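Local coordinates for putative ribosomal N-acetyltransferase YdaF (Bacillus subtilis, PDB 1NSL), which probably transfers acetyl groups to N-terminal amino groups, perhaps those of ribosomal proteins, as a member of the GNAT acetyltransferase family, at residues Lys19-Leu24 with Thr50-Ile55; Arg14-Lys19 with Pro57-Gln62. All blocks are in the same frame, centred on the assembly; numbering follows the deposited sequence.

Overall arrangement
After the short strand 5-6 near the N terminus, strand 11-15 leads through a short turn into helix 21-30, and a long connection then brings the chain to helix 48-65. Contact 2 joins residues 14-19, from strand 11-15 and the turn after it, to the second half of helix 48-65, closing the larger loop. Contact 1 is nested within it, pairing residues 19-24, which lead into helix 21-30, with the first half of the same long helix. The two share Lys19, and their centres lie about 9 Å apart. A salt bridge from Asp20 OD2 to Arg14 NH1 links them further. Strand 11-15, the turn and helix 21-30 are thus each held to helix 48-65.

Contact 1 (Lys19-Leu24 with Thr50-Ile55); sequences KDAERL and TYRETI
Ala21 packs against Tyr51 and Arg52 where the first two helices of the GNAT fold, 21-30 and 48-65, come together, with the CA atoms of Ala21 and Arg52 5.3 Å apart. The methyl of Ala21 points at the second helix and meets it close to the main chain: CB lies 3.6 Å from the backbone N of Arg52 and 3.7 Å from Tyr51 CB. Two pairs of longer side chains flank this central methyl on opposite sides, one charged and one apolar.

On the charged side, Glu22 and Arg52 reach across between the helices at a slant to each other. Arg52 turns sharply at chi3 (25°), which sets NE, while the Glu22 chain bends at chi2. The resulting salt bridge joins Glu22 OE2 to Arg52 NH1 at 2.9 Å, with the oxygen at the edge of the guanidinium. Carboxylate and guanidinium planes are 49° apart, and Glu22 OE1 stays 4.2 Å from Arg52 NH1, so the grip is through one oxygen. Arg52 NH2 has a second carboxylate partner, Asp49, within its own helix.

On the apolar side, Leu24 and Tyr51 meet at about a right angle. The CD2 methyl of Leu24 forms an off-centre CH-pi contact, 4.3 Å from the centroid of the Tyr51 ring and 30° off its normal. Leu24 also packs on Leu79 and Met82 of strand 78-89. From the opposite side of the ring plane, Ile55 CD1 sits 3.6 Å above the Tyr51 ring, displaced toward its rim.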
ATOM      1  N   LYS C  19     -21.609  -3.002   6.882  1.00 26.78           N
ATOM      2  CA  LYS C  19     -22.734  -3.772   7.415  1.00 28.49           C
ATOM      3  C   LYS C  19     -23.927  -4.082   6.411  1.00 28.14           C
ATOM      4  O   LYS C  19     -24.829  -4.861   6.756  1.00 28.09           O
ATOM      5  CB  LYS C  19     -23.240  -3.156   8.702  1.00 28.63           C
ATOM      6  CG  LYS C  19     -23.990  -1.842   8.469  1.00 32.79           C
ATOM      7  CD  LYS C  19     -24.265  -1.168   9.840  1.00 38.44           C
ATOM      8  CE  LYS C  19     -25.164   0.092   9.706  1.00 42.45           C
ATOM      9  NZ  LYS C  19     -25.917   0.311  11.012  1.00 41.41           N
ATOM     10  N   ASP C  20     -23.931  -3.496   5.209  1.00 26.51           N
ATOM     11  CA  ASP C  20     -24.953  -3.816   4.229  1.00 25.74           C
ATOM     12  C   ASP C  20     -24.605  -5.121   3.518  1.00 25.64           C
ATOM     13  O   ASP C  20     -25.375  -5.615   2.694  1.00 24.62           O
ATOM     14  CB  ASP C  20     -25.094  -2.743   3.132  1.00 25.11           C
ATOM     15  CG  ASP C  20     -25.588  -1.386   3.642  1.00 27.14           C
ATOM     16  OD1 ASP C  20     -26.543  -1.280   4.499  1.00 24.98           O
ATOM     17  OD2 ASP C  20     -25.056  -0.339   3.187  1.00 26.82           O
ATOM     18  N   ALA C  21     -23.437  -5.681   3.784  1.00 25.82           N
ATOM     19  CA  ALA C  21     -23.069  -6.902   3.025  1.00 27.16           C
ATOM     20  C   ALA C  21     -24.062  -8.123   3.051  1.00 27.34           C
ATOM     21  O   ALA C  21     -24.480  -8.598   1.982  1.00 27.80           O
ATOM     22  CB  ALA C  21     -21.625  -7.340   3.304  1.00 27.09           C
ATOM     23  N   GLU C  22     -24.410  -8.653   4.221  1.00 26.38           N
ATOM     24  CA  GLU C  22     -25.436  -9.711   4.221  1.00 27.54           C
ATOM     25  C   GLU C  22     -26.629  -9.331   3.283  1.00 27.52           C
ATOM     26  O   GLU C  22     -26.902 -10.061   2.352  1.00 27.32           O
ATOM     27  CB  GLU C  22     -25.915 -10.119   5.647  1.00 27.12           C
ATOM     28  CG  GLU C  22     -24.813 -10.167   6.716  1.00 30.46           C
ATOM     29  CD  GLU C  22     -24.427  -8.761   7.211  1.00 35.93           C
ATOM     30  OE1 GLU C  22     -24.973  -8.302   8.247  1.00 37.45           O
ATOM     31  OE2 GLU C  22     -23.604  -8.076   6.548  1.00 37.66           O
ATOM     32  N   ARG C  23     -27.301  -8.185   3.487  1.00 27.59           N
ATOM     33  CA  ARG C  23     -28.447  -7.831   2.649  1.00 27.67           C
ATOM     34  C   ARG C  23     -28.108  -7.698   1.169  1.00 26.82           C
ATOM     35  O   ARG C  23     -28.874  -8.154   0.336  1.00 27.44           O
ATOM     36  CB  ARG C  23     -29.211  -6.612   3.172  1.00 28.43           C
ATOM     37  CG  ARG C  23     -29.916  -6.922   4.495  1.00 33.96           C
ATOM     38  CD  ARG C  23     -30.730  -5.764   5.186  1.00 40.52           C
ATOM     39  NE  ARG C  23     -31.326  -6.123   6.502  1.00 40.31           N
ATOM     40  CZ  ARG C  23     -32.120  -5.308   7.221  1.00 42.09           C
ATOM     41  NH1 ARG C  23     -32.624  -5.704   8.392  1.00 42.15           N
ATOM     42  NH2 ARG C  23     -32.431  -4.092   6.763  1.00 42.44           N
ATOM     43  N   LEU C  24     -26.970  -7.100   0.832  1.00 25.36           N
ATOM     44  CA  LEU C  24     -26.590  -6.985  -0.555  1.00 23.95           C
ATOM     45  C   LEU C  24     -26.399  -8.375  -1.174  1.00 24.02           C
ATOM     46  O   LEU C  24     -26.944  -8.689  -2.218  1.00 23.46           O
ATOM     47  CB  LEU C  24     -25.304  -6.189  -0.687  1.00 23.67           C
ATOM     48  CG  LEU C  24     -24.847  -5.902  -2.113  1.00 22.58           C
ATOM     49  CD1 LEU C  24     -25.912  -5.117  -2.774  1.00 23.56           C
ATOM     50  CD2 LEU C  24     -23.602  -5.109  -2.136  1.00 21.74           C
ATOM     51  N   THR C  50     -16.901 -11.432   1.311  1.00 28.62           N
ATOM     52  CA  THR C  50     -16.213 -10.679   0.294  1.00 27.88           C
ATOM     53  C   THR C  50     -16.742  -9.254   0.185  1.00 28.32           C
ATOM     54  O   THR C  50     -15.943  -8.322   0.181  1.00 28.42           O
ATOM     55  CB  THR C  50     -16.212 -11.430  -1.049  1.00 28.22           C
ATOM     56  OG1 THR C  50     -15.564 -12.728  -0.894  1.00 27.34           O
ATOM     57  CG2 THR C  50     -15.351 -10.673  -2.076  1.00 27.11           C
ATOM     58  N   TYR C  51     -18.061  -9.054   0.146  1.00 28.00           N
ATOM     59  CA  TYR C  51     -18.565  -7.679   0.110  1.00 27.92           C
ATOM     60  C   TYR C  51     -18.188  -6.882   1.349  1.00 27.91           C
ATOM     61  O   TYR C  51     -17.952  -5.676   1.284  1.00 27.87           O
ATOM     62  CB  TYR C  51     -20.082  -7.605  -0.101  1.00 27.95           C
ATOM     63  CG  TYR C  51     -20.449  -7.917  -1.489  1.00 27.05           C
ATOM     64  CD1 TYR C  51     -20.878  -9.199  -1.844  1.00 28.54           C
ATOM     65  CD2 TYR C  51     -20.300  -6.981  -2.471  1.00 25.13           C
ATOM     66  CE1 TYR C  51     -21.186  -9.492  -3.150  1.00 28.38           C
ATOM     67  CE2 TYR C  51     -20.594  -7.277  -3.771  1.00 26.95           C
ATOM     68  CZ  TYR C  51     -21.035  -8.507  -4.100  1.00 27.83           C
ATOM     69  OH  TYR C  51     -21.327  -8.760  -5.394  1.00 31.84           O
ATOM     70  N   ARG C  52     -18.142  -7.556   2.481  1.00 27.53           N
ATOM     71  CA  ARG C  52     -17.801  -6.867   3.700  1.00 27.50           C
ATOM     72  C   ARG C  52     -16.343  -6.519   3.767  1.00 27.48           C
ATOM     73  O   ARG C  52     -15.968  -5.446   4.226  1.00 27.04           O
ATOM     74  CB  ARG C  52     -18.117  -7.743   4.890  1.00 27.25           C
ATOM     75  CG  ARG C  52     -18.181  -7.004   6.180  1.00 29.39           C
ATOM     76  CD  ARG C  52     -18.909  -7.752   7.324  1.00 31.34           C
ATOM     77  NE  ARG C  52     -18.850  -9.182   7.078  1.00 34.52           N
ATOM     78  CZ  ARG C  52     -19.903  -9.975   6.993  1.00 34.13           C
ATOM     79  NH1 ARG C  52     -21.129  -9.498   7.181  1.00 34.01           N
ATOM     80  NH2 ARG C  52     -19.722 -11.254   6.734  1.00 34.12           N
ATOM     81  N   GLU C  53     -15.480  -7.407   3.324  1.00 27.78           N
ATOM     82  CA  GLU C  53     -14.082  -7.119   3.597  1.00 28.80           C
ATOM     83  C   GLU C  53     -13.329  -6.391   2.492  1.00 28.78           C
ATOM     84  O   GLU C  53     -12.331  -5.707   2.734  1.00 28.88           O
ATOM     85  CB  GLU C  53     -13.360  -8.397   4.021  1.00 29.20           C
ATOM     86  CG  GLU C  53     -13.867  -9.031   5.313  1.00 32.23           C
ATOM     87  CD  GLU C  53     -13.695 -10.552   5.277  1.00 39.90           C
ATOM     88  OE1 GLU C  53     -12.920 -11.028   4.412  1.00 41.89           O
ATOM     89  OE2 GLU C  53     -14.329 -11.300   6.083  1.00 42.95           O
ATOM     90  N   THR C  54     -13.853  -6.511   1.282  1.00 28.71           N
ATOM     91  CA  THR C  54     -13.173  -6.074   0.106  1.00 28.00           C
ATOM     92  C   THR C  54     -14.035  -5.225  -0.768  1.00 28.95           C
ATOM     93  O   THR C  54     -13.720  -4.066  -1.033  1.00 29.84           O
ATOM     94  CB  THR C  54     -12.804  -7.311  -0.659  1.00 27.34           C
ATOM     95  OG1 THR C  54     -11.770  -7.973   0.072  1.00 29.32           O
ATOM     96  CG2 THR C  54     -12.169  -6.961  -1.957  1.00 25.35           C
ATOM     97  N   ILE C  55     -15.150  -5.770  -1.227  1.00 28.94           N
ATOM     98  CA  ILE C  55     -15.865  -5.008  -2.217  1.00 28.36           C
ATOM     99  C   ILE C  55     -16.474  -3.736  -1.690  1.00 28.61           C
ATOM    100  O   ILE C  55     -16.349  -2.689  -2.326  1.00 27.90           O
ATOM    101  CB  ILE C  55     -16.879  -5.831  -2.971  1.00 28.01           C
ATOM    102  CG1 ILE C  55     -16.177  -6.873  -3.821  1.00 27.20           C
ATOM    103  CG2 ILE C  55     -17.632  -4.934  -3.913  1.00 28.35           C
ATOM    104  CD1 ILE C  55     -17.102  -7.894  -4.325  1.00 25.24           C
TER

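Contact 2 (Arg14-Lys19 with Pro57-Gln62)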
ATOM      1  N   ARG C  14     -27.602   6.113  -0.691  1.00 31.15           N
ATOM      2  CA  ARG C  14     -26.476   6.272   0.257  1.00 30.49           C
ATOM      3  C   ARG C  14     -25.290   5.408  -0.063  1.00 30.39           C
ATOM      4  O   ARG C  14     -25.410   4.447  -0.793  1.00 30.62           O
ATOM      5  CB  ARG C  14     -26.927   6.022   1.663  1.00 30.42           C
ATOM      6  CG  ARG C  14     -26.927   4.615   2.076  1.00 30.23           C
ATOM      7  CD  ARG C  14     -27.367   4.464   3.513  1.00 32.96           C
ATOM      8  NE  ARG C  14     -27.921   3.162   3.891  1.00 34.77           N
ATOM      9  CZ  ARG C  14     -27.302   1.992   3.782  1.00 33.75           C
ATOM     10  NH1 ARG C  14     -26.086   1.904   3.269  1.00 34.48           N
ATOM     11  NH2 ARG C  14     -27.908   0.897   4.195  1.00 33.42           N
ATOM     12  N   LEU C  15     -24.112   5.791   0.396  1.00 31.32           N
ATOM     13  CA  LEU C  15     -22.951   4.961   0.124  1.00 31.23           C
ATOM     14  C   LEU C  15     -23.285   3.736   0.864  1.00 31.07           C
ATOM     15  O   LEU C  15     -23.978   3.816   1.841  1.00 30.58           O
ATOM     16  CB  LEU C  15     -21.688   5.512   0.735  1.00 30.71           C
ATOM     17  CG  LEU C  15     -20.698   6.311  -0.118  1.00 32.12           C
ATOM     18  CD1 LEU C  15     -19.533   6.781   0.823  1.00 33.58           C
ATOM     19  CD2 LEU C  15     -20.116   5.487  -1.216  1.00 27.82           C
ATOM     20  N   LEU C  16     -22.847   2.583   0.377  1.00 32.25           N
ATOM     21  CA  LEU C  16     -23.120   1.358   1.122  1.00 32.52           C
ATOM     22  C   LEU C  16     -22.068   1.280   2.224  1.00 32.21           C
ATOM     23  O   LEU C  16     -21.071   1.963   2.159  1.00 31.86           O
ATOM     24  CB  LEU C  16     -22.994   0.149   0.210  1.00 32.24           C
ATOM     25  CG  LEU C  16     -24.031   0.063  -0.876  1.00 31.60           C
ATOM     26  CD1 LEU C  16     -23.485  -0.548  -2.207  1.00 33.13           C
ATOM     27  CD2 LEU C  16     -25.192  -0.732  -0.350  1.00 31.22           C
ATOM     28  N   GLU C  17     -22.297   0.451   3.228  1.00 32.37           N
ATOM     29  CA  GLU C  17     -21.335   0.269   4.296  1.00 32.40           C
ATOM     30  C   GLU C  17     -21.107  -1.211   4.517  1.00 30.98           C
ATOM     31  O   GLU C  17     -22.004  -2.011   4.295  1.00 31.24           O
ATOM     32  CB  GLU C  17     -21.893   0.817   5.599  1.00 32.88           C
ATOM     33  CG  GLU C  17     -22.635   2.108   5.485  1.00 36.96           C
ATOM     34  CD  GLU C  17     -23.205   2.513   6.820  1.00 42.26           C
ATOM     35  OE1 GLU C  17     -22.928   1.791   7.816  1.00 42.85           O
ATOM     36  OE2 GLU C  17     -23.939   3.535   6.850  1.00 43.82           O
ATOM     37  N   PRO C  18     -19.953  -1.582   5.046  1.00 29.22           N
ATOM     38  CA  PRO C  18     -19.716  -2.984   5.316  1.00 27.91           C
ATOM     39  C   PRO C  18     -20.915  -3.638   5.977  1.00 26.58           C
ATOM     40  O   PRO C  18     -21.250  -4.734   5.625  1.00 25.39           O
ATOM     41  CB  PRO C  18     -18.455  -2.950   6.170  1.00 27.32           C
ATOM     42  CG  PRO C  18     -17.726  -1.825   5.576  1.00 26.34           C
ATOM     43  CD  PRO C  18     -18.800  -0.766   5.453  1.00 29.25           C
ATOM     44  N   LYS C  19     -21.609  -3.002   6.882  1.00 26.78           N
ATOM     45  CA  LYS C  19     -22.734  -3.772   7.415  1.00 28.49           C
ATOM     46  C   LYS C  19     -23.927  -4.082   6.411  1.00 28.14           C
ATOM     47  O   LYS C  19     -24.829  -4.861   6.756  1.00 28.09           O
ATOM     48  CB  LYS C  19     -23.240  -3.156   8.702  1.00 28.63           C
ATOM     49  CG  LYS C  19     -23.990  -1.842   8.469  1.00 32.79           C
ATOM     50  CD  LYS C  19     -24.265  -1.168   9.840  1.00 38.44           C
ATOM     51  CE  LYS C  19     -25.164   0.092   9.706  1.00 42.45           C
ATOM     52  NZ  LYS C  19     -25.917   0.311  11.012  1.00 41.41           N
ATOM     53  N   PRO C  57     -15.640  -1.962   1.043  1.00 29.43           N
ATOM     54  CA  PRO C  57     -14.553  -1.061   1.321  1.00 29.33           C
ATOM     55  C   PRO C  57     -14.004  -0.456   0.068  1.00 29.42           C
ATOM     56  O   PRO C  57     -13.973   0.759   0.065  1.00 30.38           O
ATOM     57  CB  PRO C  57     -13.533  -1.956   2.002  1.00 28.99           C
ATOM     58  CG  PRO C  57     -14.308  -2.866   2.777  1.00 28.48           C
ATOM     59  CD  PRO C  57     -15.465  -3.217   1.776  1.00 30.57           C
ATOM     60  N   ASP C  58     -13.615  -1.183  -0.983  1.00 29.16           N
ATOM     61  CA  ASP C  58     -13.029  -0.411  -2.064  1.00 27.66           C
ATOM     62  C   ASP C  58     -14.039   0.571  -2.550  1.00 26.15           C
ATOM     63  O   ASP C  58     -13.673   1.678  -2.845  1.00 26.27           O
ATOM     64  CB  ASP C  58     -12.563  -1.149  -3.290  1.00 28.16           C
ATOM     65  CG  ASP C  58     -11.667  -2.320  -3.025  1.00 33.78           C
ATOM     66  OD1 ASP C  58     -10.863  -2.374  -2.041  1.00 35.99           O
ATOM     67  OD2 ASP C  58     -11.699  -3.276  -3.878  1.00 41.69           O
ATOM     68  N   TRP C  59     -15.306   0.220  -2.667  1.00 25.15           N
ATOM     69  CA  TRP C  59     -16.187   1.218  -3.316  1.00 26.20           C
ATOM     70  C   TRP C  59     -16.090   2.541  -2.533  1.00 27.15           C
ATOM     71  O   TRP C  59     -15.977   3.660  -3.122  1.00 26.38           O
ATOM     72  CB  TRP C  59     -17.655   0.789  -3.454  1.00 25.67           C
ATOM     73  CG  TRP C  59     -17.947  -0.254  -4.486  1.00 26.15           C
ATOM     74  CD1 TRP C  59     -17.271  -0.477  -5.658  1.00 28.16           C
ATOM     75  CD2 TRP C  59     -18.971  -1.254  -4.436  1.00 26.58           C
ATOM     76  NE1 TRP C  59     -17.835  -1.528  -6.348  1.00 26.10           N
ATOM     77  CE2 TRP C  59     -18.883  -2.019  -5.617  1.00 27.47           C
ATOM     78  CE3 TRP C  59     -19.973  -1.572  -3.523  1.00 26.12           C
ATOM     79  CZ2 TRP C  59     -19.740  -3.081  -5.888  1.00 27.72           C
ATOM     80  CZ3 TRP C  59     -20.825  -2.630  -3.814  1.00 29.16           C
ATOM     81  CH2 TRP C  59     -20.697  -3.371  -4.973  1.00 26.19           C
ATOM     82  N   ARG C  60     -16.093   2.398  -1.206  1.00 26.46           N
ATOM     83  CA  ARG C  60     -16.017   3.545  -0.360  1.00 26.58           C
ATOM     84  C   ARG C  60     -14.751   4.344  -0.627  1.00 27.85           C
ATOM     85  O   ARG C  60     -14.803   5.587  -0.693  1.00 29.20           O
ATOM     86  CB  ARG C  60     -16.174   3.184   1.095  1.00 26.82           C
ATOM     87  CG  ARG C  60     -17.587   2.831   1.507  1.00 24.56           C
ATOM     88  CD  ARG C  60     -17.664   2.302   2.869  1.00 22.20           C
ATOM     89  NE  ARG C  60     -17.569   3.405   3.814  1.00 27.16           N
ATOM     90  CZ  ARG C  60     -18.599   4.186   4.129  1.00 28.01           C
ATOM     91  NH1 ARG C  60     -19.771   3.945   3.601  1.00 26.41           N
ATOM     92  NH2 ARG C  60     -18.477   5.187   4.993  1.00 29.89           N
ATOM     93  N   ARG C  61     -13.619   3.706  -0.856  1.00 26.56           N
ATOM     94  CA  ARG C  61     -12.490   4.573  -1.101  1.00 26.70           C
ATOM     95  C   ARG C  61     -12.611   5.302  -2.436  1.00 25.82           C
ATOM     96  O   ARG C  61     -12.057   6.360  -2.656  1.00 25.14           O
ATOM     97  CB  ARG C  61     -11.177   3.811  -1.018  1.00 26.82           C
ATOM     98  CG  ARG C  61     -10.724   3.488   0.375  1.00 30.81           C
ATOM     99  CD  ARG C  61      -9.652   2.418   0.398  1.00 36.95           C
ATOM    100  NE  ARG C  61      -9.787   1.515   1.546  1.00 44.28           N
ATOM    101  CZ  ARG C  61     -10.078   0.208   1.459  1.00 43.54           C
ATOM    102  NH1 ARG C  61     -10.272  -0.348   0.248  1.00 39.33           N
ATOM    103  NH2 ARG C  61     -10.139  -0.529   2.581  1.00 40.24           N
ATOM    104  N   GLN C  62     -13.328   4.719  -3.355  1.00 26.35           N
ATOM    105  CA  GLN C  62     -13.385   5.333  -4.649  1.00 27.68           C
ATOM    106  C   GLN C  62     -14.161   6.617  -4.465  1.00 27.54           C
ATOM    107  O   GLN C  62     -13.831   7.651  -4.986  1.00 27.64           O
ATOM    108  CB  GLN C  62     -14.077   4.394  -5.628  1.00 28.35           C
ATOM    109  CG  GLN C  62     -13.181   3.388  -6.327  1.00 31.93           C
ATOM    110  CD  GLN C  62     -14.009   2.303  -7.090  1.00 39.69           C
ATOM    111  OE1 GLN C  62     -15.068   2.592  -7.753  1.00 35.79           O
ATOM    112  NE2 GLN C  62     -13.528   1.037  -6.985  1.00 41.30           N
TER
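Strand 11-15 of the GNAT fold and the turn leaving it meet the second helix of the domain here, chiefly through Arg60, whose side chain reaches Leu15, Leu16, Glu17 and Pro18. Its NH1 donates a hydrogen bond to Leu16 O, 2.8 Å away with an N-H...O angle of 147°. The oxygen lies in the guanidinium plane, whereas the donor is tilted 34° from the plane of the carbonyl. A bend at chi3 (78°) turns NE off the extended course of the chain. The same carbonyl oxygen is approached by a second atom of the side chain, Arg60 CD being 3.5 Å from Leu16 O.

Leu15 CD1 covers one face of the guanidinium, 4.0 Å from Arg60 NH1, while Pro18 packs its CD on Arg60 CD, the two side chains crossing at about a right angle. Arg60 NE and NH2 bond to Ala64 O and Tyr63 O of the second subunit, so one buried guanidinium serves three backbone carbonyls and joins the turn after strand 11-15, helix 48-65 and the second subunit. Glu17 OE2 is 5.3 Å from Arg60 NH1, near enough that it may partly offset the charge.

Beside Arg60, the Leu16 side chain runs alongside that of Trp59 in the same direction, with Leu16 CD1 3.7 Å from Trp59 CZ3.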